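Integron gene cassette protein HFX_CASS3 (Uncultured bacterium, PDB 3FYN) is of unknown function but, as a GNAT-family protein, probably transfers an acyl group from a coenzyme A thioester. Local coordinates at residues P35-L40 / R59-L64; W74-G79 / K115-A120. One frame throughout, in Å; residues are numbered along the deposited sequence.

Contact 1: P35-L40 / R59-L64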
loop_
_atom_site.group_PDB
_atom_site.type_symbol
_atom_site.label_atom_id
_atom_site.label_comp_id
_atom_site.label_asym_id
_atom_site.label_seq_id
_atom_site.Cartn_x
_atom_site.Cartn_y
_atom_site.Cartn_z
ATOM N N PRO A 35 22.008 2.746 -12.055
ATOM C CA PRO A 35 22.942 1.617 -12.093
ATOM C C PRO A 35 23.360 1.122 -10.704
ATOM O O PRO A 35 23.443 -0.089 -10.495
ATOM C CB PRO A 35 24.138 2.182 -12.864
ATOM C CG PRO A 35 23.518 3.187 -13.788
ATOM C CD PRO A 35 22.415 3.826 -12.970
ATOM N N VAL A 36 23.621 2.036 -9.772
ATOM C CA VAL A 36 23.989 1.633 -8.420
ATOM C C VAL A 36 22.800 1.012 -7.673
ATOM O O VAL A 36 22.958 0.024 -6.951
ATOM C CB VAL A 36 24.616 2.804 -7.622
ATOM C CG1 VAL A 36 24.602 2.507 -6.131
ATOM C CG2 VAL A 36 26.047 3.064 -8.099
ATOM N N LEU A 37 21.606 1.570 -7.863
ATOM C CA LEU A 37 20.409 1.007 -7.240
ATOM C C LEU A 37 20.170 -0.431 -7.694
ATOM O O LEU A 37 19.823 -1.302 -6.894
ATOM C CB LEU A 37 19.180 1.867 -7.543
ATOM C CG LEU A 37 19.137 3.168 -6.735
ATOM C CD1 LEU A 37 18.154 4.165 -7.359
ATOM C CD2 LEU A 37 18.797 2.882 -5.265
ATOM N N VAL A 38 20.358 -0.672 -8.985
ATOM C CA VAL A 38 20.195 -2.012 -9.531
ATOM C C VAL A 38 21.216 -2.990 -8.941
ATOM O O VAL A 38 20.865 -4.118 -8.597
ATOM C CB VAL A 38 20.246 -2.010 -11.068
ATOM C CG1 VAL A 38 20.268 -3.436 -11.605
ATOM C CG2 VAL A 38 19.039 -1.259 -11.620
ATOM N N ARG A 39 22.472 -2.559 -8.817
ATOM C CA ARG A 39 23.477 -3.416 -8.198
ATOM C C ARG A 39 23.114 -3.744 -6.755
ATOM O O ARG A 39 23.217 -4.893 -6.323
ATOM C CB ARG A 39 24.872 -2.790 -8.243
ATOM C CG ARG A 39 25.900 -3.646 -7.517
ATOM C CD ARG A 39 27.319 -3.140 -7.697
ATOM N NE ARG A 39 27.555 -1.885 -6.992
ATOM C CZ ARG A 39 27.442 -0.687 -7.553
ATOM N NH1 ARG A 39 27.088 -0.588 -8.828
ATOM N NH2 ARG A 39 27.676 0.408 -6.842
ATOM N N LEU A 40 22.694 -2.730 -6.008
ATOM C CA LEU A 40 22.344 -2.935 -4.611
ATOM C C LEU A 40 21.147 -3.879 -4.481
ATOM O O LEU A 40 21.154 -4.791 -3.652
ATOM C CB LEU A 40 22.078 -1.602 -3.901
ATOM C CG LEU A 40 23.329 -0.754 -3.653
ATOM C CD1 LEU A 40 22.923 0.640 -3.212
ATOM C CD2 LEU A 40 24.241 -1.408 -2.616
ATOM N N ARG A 59 13.656 -1.116 -15.001
ATOM C CA ARG A 59 12.291 -0.679 -15.258
ATOM C C ARG A 59 11.615 -0.168 -13.982
ATOM O O ARG A 59 10.998 0.903 -13.978
ATOM C CB ARG A 59 11.484 -1.825 -15.883
ATOM C CG ARG A 59 10.274 -1.392 -16.653
ATOM C CD ARG A 59 9.831 -2.490 -17.624
ATOM N NE ARG A 59 9.658 -3.797 -16.992
ATOM C CZ ARG A 59 10.394 -4.876 -17.257
ATOM N NH1 ARG A 59 11.373 -4.827 -18.151
ATOM N NH2 ARG A 59 10.144 -6.019 -16.632
ATOM N N ALA A 60 11.744 -0.930 -12.901
ATOM C CA ALA A 60 11.091 -0.589 -11.641
ATOM C C ALA A 60 11.633 0.707 -11.042
ATOM O O ALA A 60 10.861 1.592 -10.659
ATOM C CB ALA A 60 11.218 -1.737 -10.642
ATOM N N PHE A 61 12.955 0.830 -10.964
ATOM C CA PHE A 61 13.541 2.032 -10.381
ATOM C C PHE A 61 13.213 3.256 -11.230
ATOM O O PHE A 61 12.902 4.317 -10.702
ATOM C CB PHE A 61 15.056 1.891 -10.195
ATOM C CG PHE A 61 15.454 1.082 -8.988
ATOM C CD1 PHE A 61 15.116 1.500 -7.711
ATOM C CD2 PHE A 61 16.205 -0.076 -9.132
ATOM C CE1 PHE A 61 15.489 0.760 -6.597
ATOM C CE2 PHE A 61 16.579 -0.825 -8.026
ATOM C CZ PHE A 61 16.230 -0.397 -6.752
ATOM N N LYS A 62 13.267 3.104 -12.546
ATOM C CA LYS A 62 12.955 4.218 -13.428
ATOM C C LYS A 62 11.499 4.636 -13.307
ATOM O O LYS A 62 11.193 5.821 -13.331
ATOM C CB LYS A 62 13.307 3.889 -14.877
ATOM C CG LYS A 62 14.794 4.016 -15.168
ATOM C CD LYS A 62 15.156 3.415 -16.514
ATOM C CE LYS A 62 14.578 4.203 -17.674
ATOM N NZ LYS A 62 15.033 3.639 -18.985
ATOM N N ALA A 63 10.607 3.663 -13.167
ATOM C CA ALA A 63 9.191 3.965 -13.013
ATOM C C ALA A 63 8.950 4.809 -11.768
ATOM O O ALA A 63 8.214 5.799 -11.803
ATOM C CB ALA A 63 8.376 2.679 -12.945
ATOM N N LEU A 64 9.559 4.405 -10.661
ATOM C CA LEU A 64 9.351 5.091 -9.403
ATOM C C LEU A 64 10.000 6.474 -9.425
ATOM O O LEU A 64 9.387 7.453 -9.012
ATOM C CB LEU A 64 9.880 4.240 -8.247
ATOM C CG LEU A 64 9.612 4.746 -6.832
ATOM C CD1 LEU A 64 8.158 5.130 -6.653
ATOM C CD2 LEU A 64 10.011 3.683 -5.833
#
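Leu37 lays its CB squarely over one face of the Phe61 ring, in a CH-pi contact between two helices. CB is 3.7 Å from the ring centroid of Phe61 and only 8° off the normal, so it sits above the middle of the ring rather than over its rim. The ring is carried across to the helix of 35-40 by a chi1 of -79°, which puts CG of Phe61 anti to the carbonyl carbon. Both methyls of Leu37 lie above the ring's CD1-CE1 side, CD1 being 4.1 Å from CD1 of Phe61, with CD2 close to CE1.

These segments belong to helices 34-47 and 54-66, the two consecutive helices that pack together over one face of the sheet in the GNAT fold. Their nearest approach is at Leu37 and Phe61, whose CA atoms are 7.6 Å apart, a gap filled by the aromatic side chain. No hydrogen bond joins the two segments, and all three touching residues are buried. Beyond the pair, Leu37 and Phe61 both rest on Ile73 of strand 71-78, and Met94 of the second subunit packs against Phe61 as well.

Apolar packing continues at Val38. Its CG2, placed anti to the carbonyl carbon by a chi1 of 172°, meets CD2 of Phe61 at 4.0 Å. The Val38 side chain also touches His54, Ala57 and Ile58 of helix 54-66. Leu37 CB and Val38 CG2 would probably lose their aromatic partner, and a gap would open between the helices, were an alanine to replace Phe61.

Contact with the backbone is made beyond the rim of the ring, on the same side of its plane as Leu37 CB, where Leu37 O comes within 3.5 Å of CE2 of Phe61.

Contact 2: W74-G79 / K115-A120. With ACT (acetate ion), chain C.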
loop_
_atom_site.group_PDB
_atom_site.type_symbol
_atom_site.label_atom_id
_atom_site.label_comp_id
_atom_site.label_asym_id
_atom_site.label_seq_id
_atom_site.Cartn_x
_atom_site.Cartn_y
_atom_site.Cartn_z
ATOM N N TRP A 74 15.938 6.800 -1.377
ATOM C CA TRP A 74 17.147 7.394 -0.811
ATOM C C TRP A 74 18.290 6.393 -0.890
ATOM O O TRP A 74 18.070 5.182 -0.785
ATOM C CB TRP A 74 16.938 7.758 0.656
ATOM C CG TRP A 74 16.049 8.921 0.920
ATOM C CD1 TRP A 74 16.439 10.213 1.158
ATOM C CD2 TRP A 74 14.624 8.905 1.036
ATOM N NE1 TRP A 74 15.343 11.001 1.402
ATOM C CE2 TRP A 74 14.215 10.226 1.325
ATOM C CE3 TRP A 74 13.649 7.906 0.915
ATOM C CZ2 TRP A 74 12.877 10.573 1.501
ATOM C CZ3 TRP A 74 12.318 8.255 1.093
ATOM C CH2 TRP A 74 11.946 9.578 1.382
ATOM N N LEU A 75 19.507 6.904 -1.063
ATOM C CA LEU A 75 20.708 6.087 -1.010
ATOM C C LEU A 75 21.410 6.353 0.307
ATOM O O LEU A 75 21.322 7.452 0.859
ATOM C CB LEU A 75 21.646 6.418 -2.170
ATOM C CG LEU A 75 21.270 5.725 -3.485
ATOM C CD1 LEU A 75 21.802 6.478 -4.693
ATOM C CD2 LEU A 75 21.759 4.287 -3.487
ATOM N N ILE A 76 22.093 5.332 0.807
ATOM C CA ILE A 76 22.800 5.419 2.070
ATOM C C ILE A 76 24.279 5.430 1.748
ATOM O O ILE A 76 24.797 4.485 1.155
ATOM C CB ILE A 76 22.444 4.228 2.972
ATOM C CG1 ILE A 76 20.933 4.215 3.237
ATOM C CG2 ILE A 76 23.224 4.290 4.282
ATOM C CD1 ILE A 76 20.442 2.975 3.951
ATOM N N ALA A 77 24.944 6.519 2.117
ATOM C CA ALA A 77 26.323 6.755 1.709
ATOM C C ALA A 77 27.328 6.497 2.821
ATOM O O ALA A 77 27.067 6.763 3.990
ATOM C CB ALA A 77 26.479 8.176 1.191
ATOM N N GLU A 78 28.482 5.974 2.434
ATOM C CA GLU A 78 29.612 5.831 3.337
ATOM C C GLU A 78 30.857 6.085 2.501
ATOM O O GLU A 78 31.126 5.351 1.555
ATOM C CB GLU A 78 29.637 4.420 3.924
ATOM C CG GLU A 78 30.701 4.184 4.971
ATOM C CD GLU A 78 30.684 2.759 5.494
ATOM O OE1 GLU A 78 30.769 1.819 4.674
ATOM O OE2 GLU A 78 30.588 2.577 6.726
ATOM N N GLY A 79 31.602 7.136 2.829
ATOM C CA GLY A 79 32.756 7.513 2.030
ATOM C C GLY A 79 32.369 7.840 0.597
ATOM O O GLY A 79 31.505 8.684 0.357
ATOM N N LYS A 115 25.999 -0.179 12.280
ATOM C CA LYS A 115 26.662 1.111 12.438
ATOM C C LYS A 115 25.664 2.250 12.642
ATOM O O LYS A 115 26.057 3.407 12.756
ATOM C CB LYS A 115 27.533 1.417 11.216
ATOM C CG LYS A 115 28.578 0.360 10.907
ATOM C CD LYS A 115 29.384 0.741 9.674
ATOM C CE LYS A 115 30.459 -0.287 9.375
ATOM N NZ LYS A 115 31.188 0.032 8.114
ATOM N N GLY A 116 24.377 1.923 12.687
ATOM C CA GLY A 116 23.339 2.931 12.828
ATOM C C GLY A 116 22.823 3.521 11.523
ATOM O O GLY A 116 22.006 4.438 11.538
ATOM N N LEU A 117 23.292 3.005 10.390
ATOM C CA LEU A 117 22.867 3.529 9.095
ATOM C C LEU A 117 21.393 3.237 8.821
ATOM O O LEU A 117 20.676 4.079 8.276
ATOM C CB LEU A 117 23.739 2.974 7.965
ATOM C CG LEU A 117 25.169 3.514 7.925
ATOM C CD1 LEU A 117 26.006 2.748 6.915
ATOM C CD2 LEU A 117 25.158 5.008 7.612
ATOM N N GLY A 118 20.948 2.045 9.206
ATOM C CA GLY A 118 19.560 1.654 9.013
ATOM C C GLY A 118 18.616 2.556 9.785
ATOM O O GLY A 118 17.578 2.982 9.269
ATOM N N ALA A 119 18.987 2.854 11.027
ATOM C CA ALA A 119 18.194 3.735 11.875
ATOM C C ALA A 119 18.088 5.118 11.252
ATOM O O ALA A 119 17.018 5.725 11.245
ATOM C CB ALA A 119 18.808 3.820 13.267
ATOM N N ALA A 120 19.205 5.617 10.729
ATOM C CA ALA A 120 19.217 6.922 10.079
ATOM C C ALA A 120 18.321 6.937 8.848
ATOM O O ALA A 120 17.579 7.896 8.620
ATOM C CB ALA A 120 20.643 7.332 9.710
HETATM C C ACT C . 21.631 -1.789 9.910
HETATM O O ACT C . 22.010 -0.633 9.638
HETATM O OXT ACT C . 22.298 -2.394 10.776
HETATM C CH3 ACT C . 20.448 -2.414 9.234
#
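Glu78, at the end of strand 71-78, and Lys115, just before helix 117-131, are joined by a salt bridge at the edge of this contact. Lys115-Gly118, with Gly114 before it, reads Gly-Lys-Gly-Leu-Gly, the glycine-rich turn into a helix by which GNAT enzymes bind the pyrophosphate of acetyl-CoA; by family resemblance it probably does the same here.

One carboxylate oxygen makes the bridge. Lys115 NZ donates to Glu78 OE2 at 3.0 Å, using the syn lone pair of OE2, while OE1 of Glu78 stays 3.9 Å from NZ. With a chi1 of -175° and an extended chain, Glu78 reaches out from the strand to Lys115, whose equally extended chain crosses it at about a right angle. The ammonium group also has a weak hydrogen bond to Asn111 O, so two acceptors share it.

Further in, the contact is apolar. Leu117 projects from the first turn of the helix onto Ile76, whose CG2 lies 3.9 Å from Leu117 CD2 and about as far from Leu117 CB. The main chain of Ile76 is already paired within the sheet, with Val83 and Gly84 of strand 81-93, and its side chain is buried together with that of Leu117.

At the helix start Gly116 is the N-cap residue, and its carbonyl O accepts from Ala120 N in the first helical turn. A further amide of that turn, the N-H of Gly118, is taken up by an acetate ion that probably came from the crystallisation liquor. Gly114 N holds the acetate too, so the anion sits among main-chain amides consistent with a pyrophosphate site. The Gly118 bond is bent: N to acetate O is 2.9 Å, with an angle of 139° at the hydrogen.

How the contacts relate
Strand 71-78, which supplies one side of contact 2, also faces contact 1; the centres of the two contacts are 18 Å apart. Its residues alternate in facing: Ile76 turns to the helix of contact 2, whereas Leu75 turns to helix 34-47 of contact 1. Leu75 CD2 lies 3.7 Å from Leu37 CD2 and 3.8 Å from Leu40 CD1, so one methyl group joins the contacts directly. Along the chain contact 1 closes before contact 2 opens, helix 54-66 being followed by strand 71-78. The bound ions sit at different places: the acetate marks the probable cofactor pyrophosphate site in contact 2, while a magnesium ion lies about 10 Å from the Phe61 side chain in contact 1.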